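Local coordinates for NADPH-dependent aldehyde reductase YqhD (Escherichia coli, PDB 4QGS), which reduces a broad range of short-chain aldehydes to the corresponding alcohols with NADPH, using one zinc ion per subunit, at residues G111-E123 and I130-M144. Numbering follows the deposited sequence.
Sequences GTKFIAAAANYPE and ILQTGGKEIKSAIPM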
ATOM      1  N   GLY A 111       6.889  -1.370 -10.437  1.00 23.43           N
ATOM      2  CA  GLY A 111       7.549  -1.860 -11.626  1.00 26.53           C
ATOM      3  C   GLY A 111       8.631  -0.901 -12.076  1.00 30.74           C
ATOM      4  O   GLY A 111       9.680  -1.304 -12.563  1.00 28.42           O
ATOM      5  N   THR A 112       8.375   0.388 -11.916  1.00 26.94           N
ATOM      6  CA  THR A 112       9.349   1.374 -12.348  1.00 23.54           C
ATOM      7  C   THR A 112      10.562   1.361 -11.418  1.00 31.47           C
ATOM      8  O   THR A 112      11.696   1.558 -11.861  1.00 31.41           O
ATOM      9  CB  THR A 112       8.706   2.773 -12.424  1.00 25.51           C
ATOM     10  OG1 THR A 112       7.615   2.720 -13.358  1.00 22.80           O
ATOM     11  CG2 THR A 112       9.719   3.804 -12.890  1.00 24.17           C
ATOM     12  N   LYS A 113      10.332   1.093 -10.139  1.00 26.62           N
ATOM     13  CA  LYS A 113      11.435   0.964  -9.191  1.00 31.71           C
ATOM     14  C   LYS A 113      12.361  -0.152  -9.648  1.00 30.48           C
ATOM     15  O   LYS A 113      13.589  -0.035  -9.597  1.00 29.60           O
ATOM     16  CB  LYS A 113      10.919   0.686  -7.780  1.00 33.42           C
ATOM     17  CG  LYS A 113      10.276   1.883  -7.091  1.00 33.52           C
ATOM     18  CD  LYS A 113       9.925   1.567  -5.643  1.00 37.06           C
ATOM     19  CE  LYS A 113       9.282   2.752  -4.947  1.00 42.24           C
ATOM     20  NZ  LYS A 113       8.990   2.461  -3.515  1.00 38.87           N
ATOM     21  N   PHE A 114      11.762  -1.238 -10.111  1.00 26.36           N
ATOM     22  CA  PHE A 114      12.547  -2.369 -10.569  1.00 32.10           C
ATOM     23  C   PHE A 114      13.345  -2.006 -11.815  1.00 36.00           C
ATOM     24  O   PHE A 114      14.524  -2.332 -11.917  1.00 29.03           O
ATOM     25  CB  PHE A 114      11.641  -3.564 -10.842  1.00 31.20           C
ATOM     26  CG  PHE A 114      12.359  -4.736 -11.410  1.00 33.96           C
ATOM     27  CD1 PHE A 114      13.195  -5.510 -10.616  1.00 39.45           C
ATOM     28  CD2 PHE A 114      12.212  -5.067 -12.741  1.00 31.08           C
ATOM     29  CE1 PHE A 114      13.865  -6.594 -11.145  1.00 35.45           C
ATOM     30  CE2 PHE A 114      12.869  -6.150 -13.267  1.00 42.49           C
ATOM     31  CZ  PHE A 114      13.703  -6.913 -12.473  1.00 38.79           C
ATOM     32  N   ILE A 115      12.701  -1.320 -12.760  1.00 31.21           N
ATOM     33  CA  ILE A 115      13.386  -0.882 -13.971  1.00 30.02           C
ATOM     34  C   ILE A 115      14.599  -0.007 -13.638  1.00 26.74           C
ATOM     35  O   ILE A 115      15.680  -0.201 -14.193  1.00 33.58           O
ATOM     36  CB  ILE A 115      12.428  -0.113 -14.905  1.00 27.08           C
ATOM     37  CG1 ILE A 115      11.300  -1.027 -15.369  1.00 29.85           C
ATOM     38  CG2 ILE A 115      13.175   0.440 -16.104  1.00 32.19           C
ATOM     39  CD1 ILE A 115      10.135  -0.287 -16.039  1.00 29.89           C
ATOM     40  N   ALA A 116      14.424   0.929 -12.711  1.00 30.14           N
ATOM     41  CA  ALA A 116      15.490   1.844 -12.313  1.00 30.04           C
ATOM     42  C   ALA A 116      16.719   1.115 -11.763  1.00 38.35           C
ATOM     43  O   ALA A 116      17.859   1.493 -12.040  1.00 36.85           O
ATOM     44  CB  ALA A 116      14.970   2.831 -11.280  1.00 29.04           C
ATOM     45  N   ALA A 117      16.485   0.075 -10.972  1.00 38.41           N
ATOM     46  CA  ALA A 117      17.584  -0.661 -10.357  1.00 35.42           C
ATOM     47  C   ALA A 117      18.191  -1.646 -11.340  1.00 35.34           C
ATOM     48  O   ALA A 117      19.413  -1.735 -11.478  1.00 33.09           O
ATOM     49  CB  ALA A 117      17.108  -1.382  -9.116  1.00 33.84           C
ATOM     50  N   ALA A 118      17.324  -2.389 -12.019  1.00 34.63           N
ATOM     51  CA  ALA A 118      17.765  -3.375 -12.993  1.00 38.70           C
ATOM     52  C   ALA A 118      18.676  -2.749 -14.037  1.00 41.59           C
ATOM     53  O   ALA A 118      19.614  -3.388 -14.518  1.00 47.83           O
ATOM     54  CB  ALA A 118      16.563  -4.035 -13.665  1.00 28.94           C
ATOM     55  N   ALA A 119      18.402  -1.494 -14.374  1.00 43.41           N
ATOM     56  CA  ALA A 119      19.095  -0.832 -15.466  1.00 42.66           C
ATOM     57  C   ALA A 119      20.570  -0.574 -15.181  1.00 44.18           C
ATOM     58  O   ALA A 119      21.389  -0.637 -16.084  1.00 44.15           O
ATOM     59  CB  ALA A 119      18.382   0.460 -15.806  1.00 39.96           C
ATOM     60  N   ASN A 120      20.900  -0.276 -13.928  1.00 45.72           N
ATOM     61  CA  ASN A 120      22.303  -0.162 -13.533  1.00 46.58           C
ATOM     62  C   ASN A 120      22.855  -1.415 -12.863  1.00 54.24           C
ATOM     63  O   ASN A 120      23.972  -1.409 -12.322  1.00 53.21           O
ATOM     64  CB  ASN A 120      22.564   1.039 -12.595  1.00 49.84           C
ATOM     65  CG  ASN A 120      21.900   2.313 -13.055  1.00 48.88           C
ATOM     66  OD1 ASN A 120      21.598   2.479 -14.239  1.00 56.10           O
ATOM     67  ND2 ASN A 120      21.704   3.236 -12.124  1.00 55.29           N
ATOM     68  N   TYR A 121      22.086  -2.497 -12.897  1.00 52.69           N
ATOM     69  CA  TYR A 121      22.648  -3.795 -12.531  1.00 58.59           C
ATOM     70  C   TYR A 121      23.572  -4.164 -13.684  1.00 64.88           C
ATOM     71  O   TYR A 121      23.285  -3.824 -14.838  1.00 62.78           O
ATOM     72  CB  TYR A 121      21.570  -4.857 -12.322  1.00 56.76           C
ATOM     73  CG  TYR A 121      21.284  -5.142 -10.856  1.00 55.00           C
ATOM     74  CD1 TYR A 121      21.510  -6.397 -10.293  1.00 57.71           C
ATOM     75  CD2 TYR A 121      20.829  -4.126 -10.029  1.00 56.88           C
ATOM     76  CE1 TYR A 121      21.256  -6.628  -8.952  1.00 52.59           C
ATOM     77  CE2 TYR A 121      20.579  -4.338  -8.693  1.00 57.03           C
ATOM     78  CZ  TYR A 121      20.794  -5.595  -8.157  1.00 59.61           C
ATOM     79  OH  TYR A 121      20.533  -5.795  -6.824  1.00 65.53           O
ATOM     80  N   PRO A 122      24.718  -4.789 -13.371  1.00 68.22           N
ATOM     81  CA  PRO A 122      25.723  -5.091 -14.398  1.00 72.24           C
ATOM     82  C   PRO A 122      25.196  -5.842 -15.637  1.00 75.11           C
ATOM     83  O   PRO A 122      24.797  -7.004 -15.569  1.00 70.94           O
ATOM     84  CB  PRO A 122      26.745  -5.934 -13.626  1.00 70.69           C
ATOM     85  CG  PRO A 122      26.619  -5.519 -12.229  1.00 63.55           C
ATOM     86  CD  PRO A 122      25.155  -5.192 -12.025  1.00 67.12           C
ATOM     87  N   GLU A 123      25.193  -5.106 -16.752  1.00 78.41           N
ATOM     88  CA  GLU A 123      25.195  -5.601 -18.141  1.00 79.43           C
ATOM     89  C   GLU A 123      24.694  -7.026 -18.419  1.00 79.34           C
ATOM     90  O   GLU A 123      23.792  -7.223 -19.229  1.00 76.97           O
ATOM     91  CB  GLU A 123      26.627  -5.501 -18.682  1.00 79.89           C
ATOM     92  CG  GLU A 123      27.279  -4.120 -18.471  1.00 79.93           C
ATOM     93  CD  GLU A 123      26.812  -3.091 -19.475  1.00 87.26           C
ATOM     94  OE1 GLU A 123      25.851  -3.378 -20.225  1.00 88.04           O
ATOM     95  OE2 GLU A 123      27.420  -2.004 -19.528  1.00 85.38           O
ATOM     96  N   ILE A 130      17.888  -9.037  -7.858  1.00 36.68           N
ATOM     97  CA  ILE A 130      17.252  -7.954  -7.063  1.00 43.04           C
ATOM     98  C   ILE A 130      16.175  -8.532  -6.129  1.00 40.68           C
ATOM     99  O   ILE A 130      16.107  -8.194  -4.942  1.00 34.44           O
ATOM    100  CB  ILE A 130      16.584  -6.873  -7.921  1.00 42.36           C
ATOM    101  CG1 ILE A 130      17.601  -6.099  -8.779  1.00 45.18           C
ATOM    102  CG2 ILE A 130      15.798  -5.857  -7.038  1.00 43.28           C
ATOM    103  CD1 ILE A 130      16.966  -5.258  -9.861  1.00 36.45           C
ATOM    104  N   LEU A 131      15.324  -9.394  -6.677  1.00 36.04           N
ATOM    105  CA  LEU A 131      14.232  -9.967  -5.905  1.00 48.11           C
ATOM    106  C   LEU A 131      14.703 -11.038  -4.916  1.00 42.95           C
ATOM    107  O   LEU A 131      14.172 -11.144  -3.811  1.00 43.00           O
ATOM    108  CB  LEU A 131      13.173 -10.519  -6.860  1.00 50.53           C
ATOM    109  CG  LEU A 131      12.565  -9.325  -7.602  1.00 53.89           C
ATOM    110  CD1 LEU A 131      11.630  -9.715  -8.707  1.00 60.99           C
ATOM    111  CD2 LEU A 131      11.827  -8.467  -6.597  1.00 56.78           C
ATOM    112  N   GLN A 132      15.708 -11.814  -5.304  1.00 39.01           N
ATOM    113  CA  GLN A 132      16.269 -12.832  -4.418  1.00 41.52           C
ATOM    114  C   GLN A 132      16.896 -12.222  -3.170  1.00 40.57           C
ATOM    115  O   GLN A 132      16.919 -12.848  -2.107  1.00 41.37           O
ATOM    116  CB  GLN A 132      17.307 -13.670  -5.163  1.00 43.77           C
ATOM    117  CG  GLN A 132      16.707 -14.560  -6.239  1.00 51.64           C
ATOM    118  CD  GLN A 132      17.759 -15.321  -7.020  1.00 54.92           C
ATOM    119  OE1 GLN A 132      18.952 -15.042  -6.910  1.00 58.73           O
ATOM    120  NE2 GLN A 132      17.322 -16.294  -7.811  1.00 52.77           N
ATOM    121  N   THR A 133      17.406 -11.002  -3.302  1.00 32.47           N
ATOM    122  CA  THR A 133      18.065 -10.331  -2.181  1.00 40.49           C
ATOM    123  C   THR A 133      17.244  -9.232  -1.545  1.00 40.35           C
ATOM    124  O   THR A 133      17.721  -8.532  -0.648  1.00 37.55           O
ATOM    125  CB  THR A 133      19.404  -9.722  -2.597  1.00 39.36           C
ATOM    126  OG1 THR A 133      19.221  -8.865  -3.734  1.00 34.61           O
ATOM    127  CG2 THR A 133      20.375 -10.818  -2.891  1.00 36.56           C
ATOM    128  N   GLY A 134      16.011  -9.079  -2.009  1.00 43.16           N
ATOM    129  CA  GLY A 134      15.138  -8.048  -1.489  1.00 46.50           C
ATOM    130  C   GLY A 134      15.695  -6.657  -1.717  1.00 47.41           C
ATOM    131  O   GLY A 134      15.400  -5.730  -0.960  1.00 52.06           O
ATOM    132  N   GLY A 135      16.508  -6.510  -2.761  1.00 45.26           N
ATOM    133  CA  GLY A 135      17.083  -5.224  -3.112  1.00 46.42           C
ATOM    134  C   GLY A 135      18.245  -4.799  -2.229  1.00 46.39           C
ATOM    135  O   GLY A 135      18.705  -3.657  -2.306  1.00 40.36           O
ATOM    136  N   LYS A 136      18.728  -5.723  -1.404  1.00 43.75           N
ATOM    137  CA  LYS A 136      19.797  -5.437  -0.446  1.00 48.92           C
ATOM    138  C   LYS A 136      21.106  -5.040  -1.123  1.00 42.62           C
ATOM    139  O   LYS A 136      21.932  -4.337  -0.537  1.00 41.36           O
ATOM    140  CB  LYS A 136      20.041  -6.656   0.450  1.00 48.16           C
ATOM    141  CG  LYS A 136      19.526  -6.511   1.874  1.00 62.20           C
ATOM    142  CD  LYS A 136      19.937  -5.182   2.485  1.00 69.97           C
ATOM    143  CE  LYS A 136      19.046  -4.816   3.665  1.00 71.67           C
ATOM    144  NZ  LYS A 136      19.279  -3.416   4.116  1.00 73.81           N
ATOM    145  N   GLU A 137      21.283  -5.492  -2.361  1.00 42.47           N
ATOM    146  CA  GLU A 137      22.546  -5.333  -3.069  1.00 42.58           C
ATOM    147  C   GLU A 137      22.517  -4.234  -4.131  1.00 48.70           C
ATOM    148  O   GLU A 137      23.462  -4.088  -4.903  1.00 45.80           O
ATOM    149  CB  GLU A 137      22.948  -6.664  -3.716  1.00 43.68           C
ATOM    150  CG  GLU A 137      23.109  -7.814  -2.725  1.00 42.45           C
ATOM    151  CD  GLU A 137      24.121  -7.508  -1.633  1.00 49.45           C
ATOM    152  OE1 GLU A 137      25.074  -6.746  -1.901  1.00 46.38           O
ATOM    153  OE2 GLU A 137      23.973  -8.032  -0.509  1.00 48.86           O
ATOM    154  N   ILE A 138      21.435  -3.467  -4.178  1.00 43.11           N
ATOM    155  CA  ILE A 138      21.352  -2.357  -5.117  1.00 42.45           C
ATOM    156  C   ILE A 138      22.285  -1.227  -4.671  1.00 47.16           C
ATOM    157  O   ILE A 138      22.183  -0.729  -3.550  1.00 41.39           O
ATOM    158  CB  ILE A 138      19.902  -1.844  -5.252  1.00 44.99           C
ATOM    159  CG1 ILE A 138      19.022  -2.924  -5.896  1.00 42.49           C
ATOM    160  CG2 ILE A 138      19.855  -0.559  -6.074  1.00 40.47           C
ATOM    161  CD1 ILE A 138      17.522  -2.691  -5.749  1.00 40.59           C
ATOM    162  N   LYS A 139      23.208  -0.845  -5.553  1.00 47.25           N
ATOM    163  CA  LYS A 139      24.182   0.209  -5.263  1.00 47.60           C
ATOM    164  C   LYS A 139      23.787   1.537  -5.896  1.00 48.78           C
ATOM    165  O   LYS A 139      24.217   2.604  -5.457  1.00 43.63           O
ATOM    166  CB  LYS A 139      25.579  -0.185  -5.762  1.00 52.80           C
ATOM    167  CG  LYS A 139      26.435  -0.925  -4.752  1.00 53.60           C
ATOM    168  CD  LYS A 139      25.885  -2.295  -4.457  1.00 55.36           C
ATOM    169  CE  LYS A 139      26.726  -3.035  -3.439  1.00 47.77           C
ATOM    170  NZ  LYS A 139      26.166  -4.380  -3.156  1.00 52.43           N
ATOM    171  N   SER A 140      22.984   1.460  -6.946  1.00 42.48           N
ATOM    172  CA  SER A 140      22.608   2.642  -7.701  1.00 46.80           C
ATOM    173  C   SER A 140      21.385   2.339  -8.536  1.00 44.58           C
ATOM    174  O   SER A 140      21.093   1.180  -8.833  1.00 40.00           O
ATOM    175  CB  SER A 140      23.744   3.098  -8.613  1.00 42.16           C
ATOM    176  OG  SER A 140      23.828   2.254  -9.751  1.00 39.27           O
ATOM    177  N   ALA A 141      20.680   3.388  -8.932  1.00 41.14           N
ATOM    178  CA  ALA A 141      19.509   3.225  -9.772  1.00 35.63           C
ATOM    179  C   ALA A 141      19.343   4.457 -10.646  1.00 30.34           C
ATOM    180  O   ALA A 141      19.807   5.548 -10.291  1.00 34.57           O
ATOM    181  CB  ALA A 141      18.272   2.992  -8.925  1.00 34.60           C
ATOM    182  N   ILE A 142      18.708   4.276 -11.796  1.00 34.59           N
ATOM    183  CA  ILE A 142      18.303   5.411 -12.613  1.00 34.40           C
ATOM    184  C   ILE A 142      17.376   6.285 -11.786  1.00 31.73           C
ATOM    185  O   ILE A 142      16.456   5.777 -11.142  1.00 32.71           O
ATOM    186  CB  ILE A 142      17.605   4.965 -13.893  1.00 33.08           C
ATOM    187  CG1 ILE A 142      18.562   4.131 -14.735  1.00 40.04           C
ATOM    188  CG2 ILE A 142      17.085   6.170 -14.697  1.00 31.37           C
ATOM    189  CD1 ILE A 142      18.068   3.902 -16.109  1.00 43.31           C
ATOM    190  N   PRO A 143      17.635   7.598 -11.770  1.00 31.53           N
ATOM    191  CA  PRO A 143      16.780   8.503 -11.005  1.00 30.19           C
ATOM    192  C   PRO A 143      15.338   8.376 -11.468  1.00 28.28           C
ATOM    193  O   PRO A 143      15.095   8.196 -12.664  1.00 28.49           O
ATOM    194  CB  PRO A 143      17.350   9.885 -11.330  1.00 33.41           C
ATOM    195  CG  PRO A 143      18.784   9.614 -11.661  1.00 36.45           C
ATOM    196  CD  PRO A 143      18.760   8.312 -12.401  1.00 29.81           C
ATOM    197  N   MET A 144      14.394   8.435 -10.539  1.00 28.51           N
ATOM    198  CA  MET A 144      12.996   8.329 -10.931  1.00 22.58           C
ATOM    199  C   MET A 144      12.112   9.184 -10.045  1.00 24.62           C
ATOM    200  O   MET A 144      12.431   9.440  -8.889  1.00 27.21           O
ATOM    201  CB  MET A 144      12.530   6.864 -10.909  1.00 27.39           C
ATOM    202  CG  MET A 144      12.577   6.202  -9.546  1.00 32.50           C
ATOM    203  SD  MET A 144      11.521   4.725  -9.492  1.00 40.68           S
ATOM    204  CE  MET A 144       9.910   5.502  -9.637  1.00 34.08           C
TER
HETATM  205  O   HOH W   1      22.301   6.381 -12.011  1.00 42.59           O
HETATM  206  O   HOH W   2      19.740  -6.358  -4.454  1.00 40.71           O
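Over one face of the Tyr121 ring sits the CG1 methylene of Ile130, a CH-pi contact in which CG1 is 3.6 Å from the ring centroid, while CG1 of Ile138 meets the ring edge in its plane. Beside it in that plane lies a water 2.6 Å from Tyr121 OH; this water donates to Thr133 OG1 and accepts from Glu137 N. The phenol thus suits the border of the contact: its carbons rest on isoleucines and its hydroxyl joins, through the water, the turns after helix 129-132. In Ile130 CG1 stands anti to the carbonyl carbon (chi1 -64°), and the extended branch carries CD1 away from the middle of the tyrosine ring, toward the helix, to 3.6 Å from Phe114 CE1; one face of the Phe114 ring carries Ala118 CB. Small side chains let the loop lie close to helix 106-119: Ala117 CB meets Ile138 CD1, and Ala119 CB packs tightly on Ile142 CD1 at 3.5 Å. Near the helix end Ala116 O accepts a hydrogen bond from Ile142 N at 2.9 Å, the donor lying above the carbonyl plane, with Ala141 CA also close to the oxygen. Asn120, just beyond, reaches back with its amide: ND2 gives a weak bond to Ser140 OG (3.3 Å) and another to a water that donates to Ala141 O. At the other end the unbranched thioether of Met144, bent at chi3 (-68°), crosses the Lys113 side chain at about a right angle and brings CE to Thr112 CG2, 3.7 Å away. Thr112 OG1 bonds to Val108 O and Thr46 OG1, and Lys113 NZ to O of Gly160, an NADP(+)-binding residue. The contact belongs to the parallel-sheet nucleotide-binding domain: the chain leaves helix 106-119, turns through helix 129-132 and comes back alongside helix 106-119 into strand 144-148, which lies beside strand 99-104, while Phe114 and Ile142 also pack on helix 82-95.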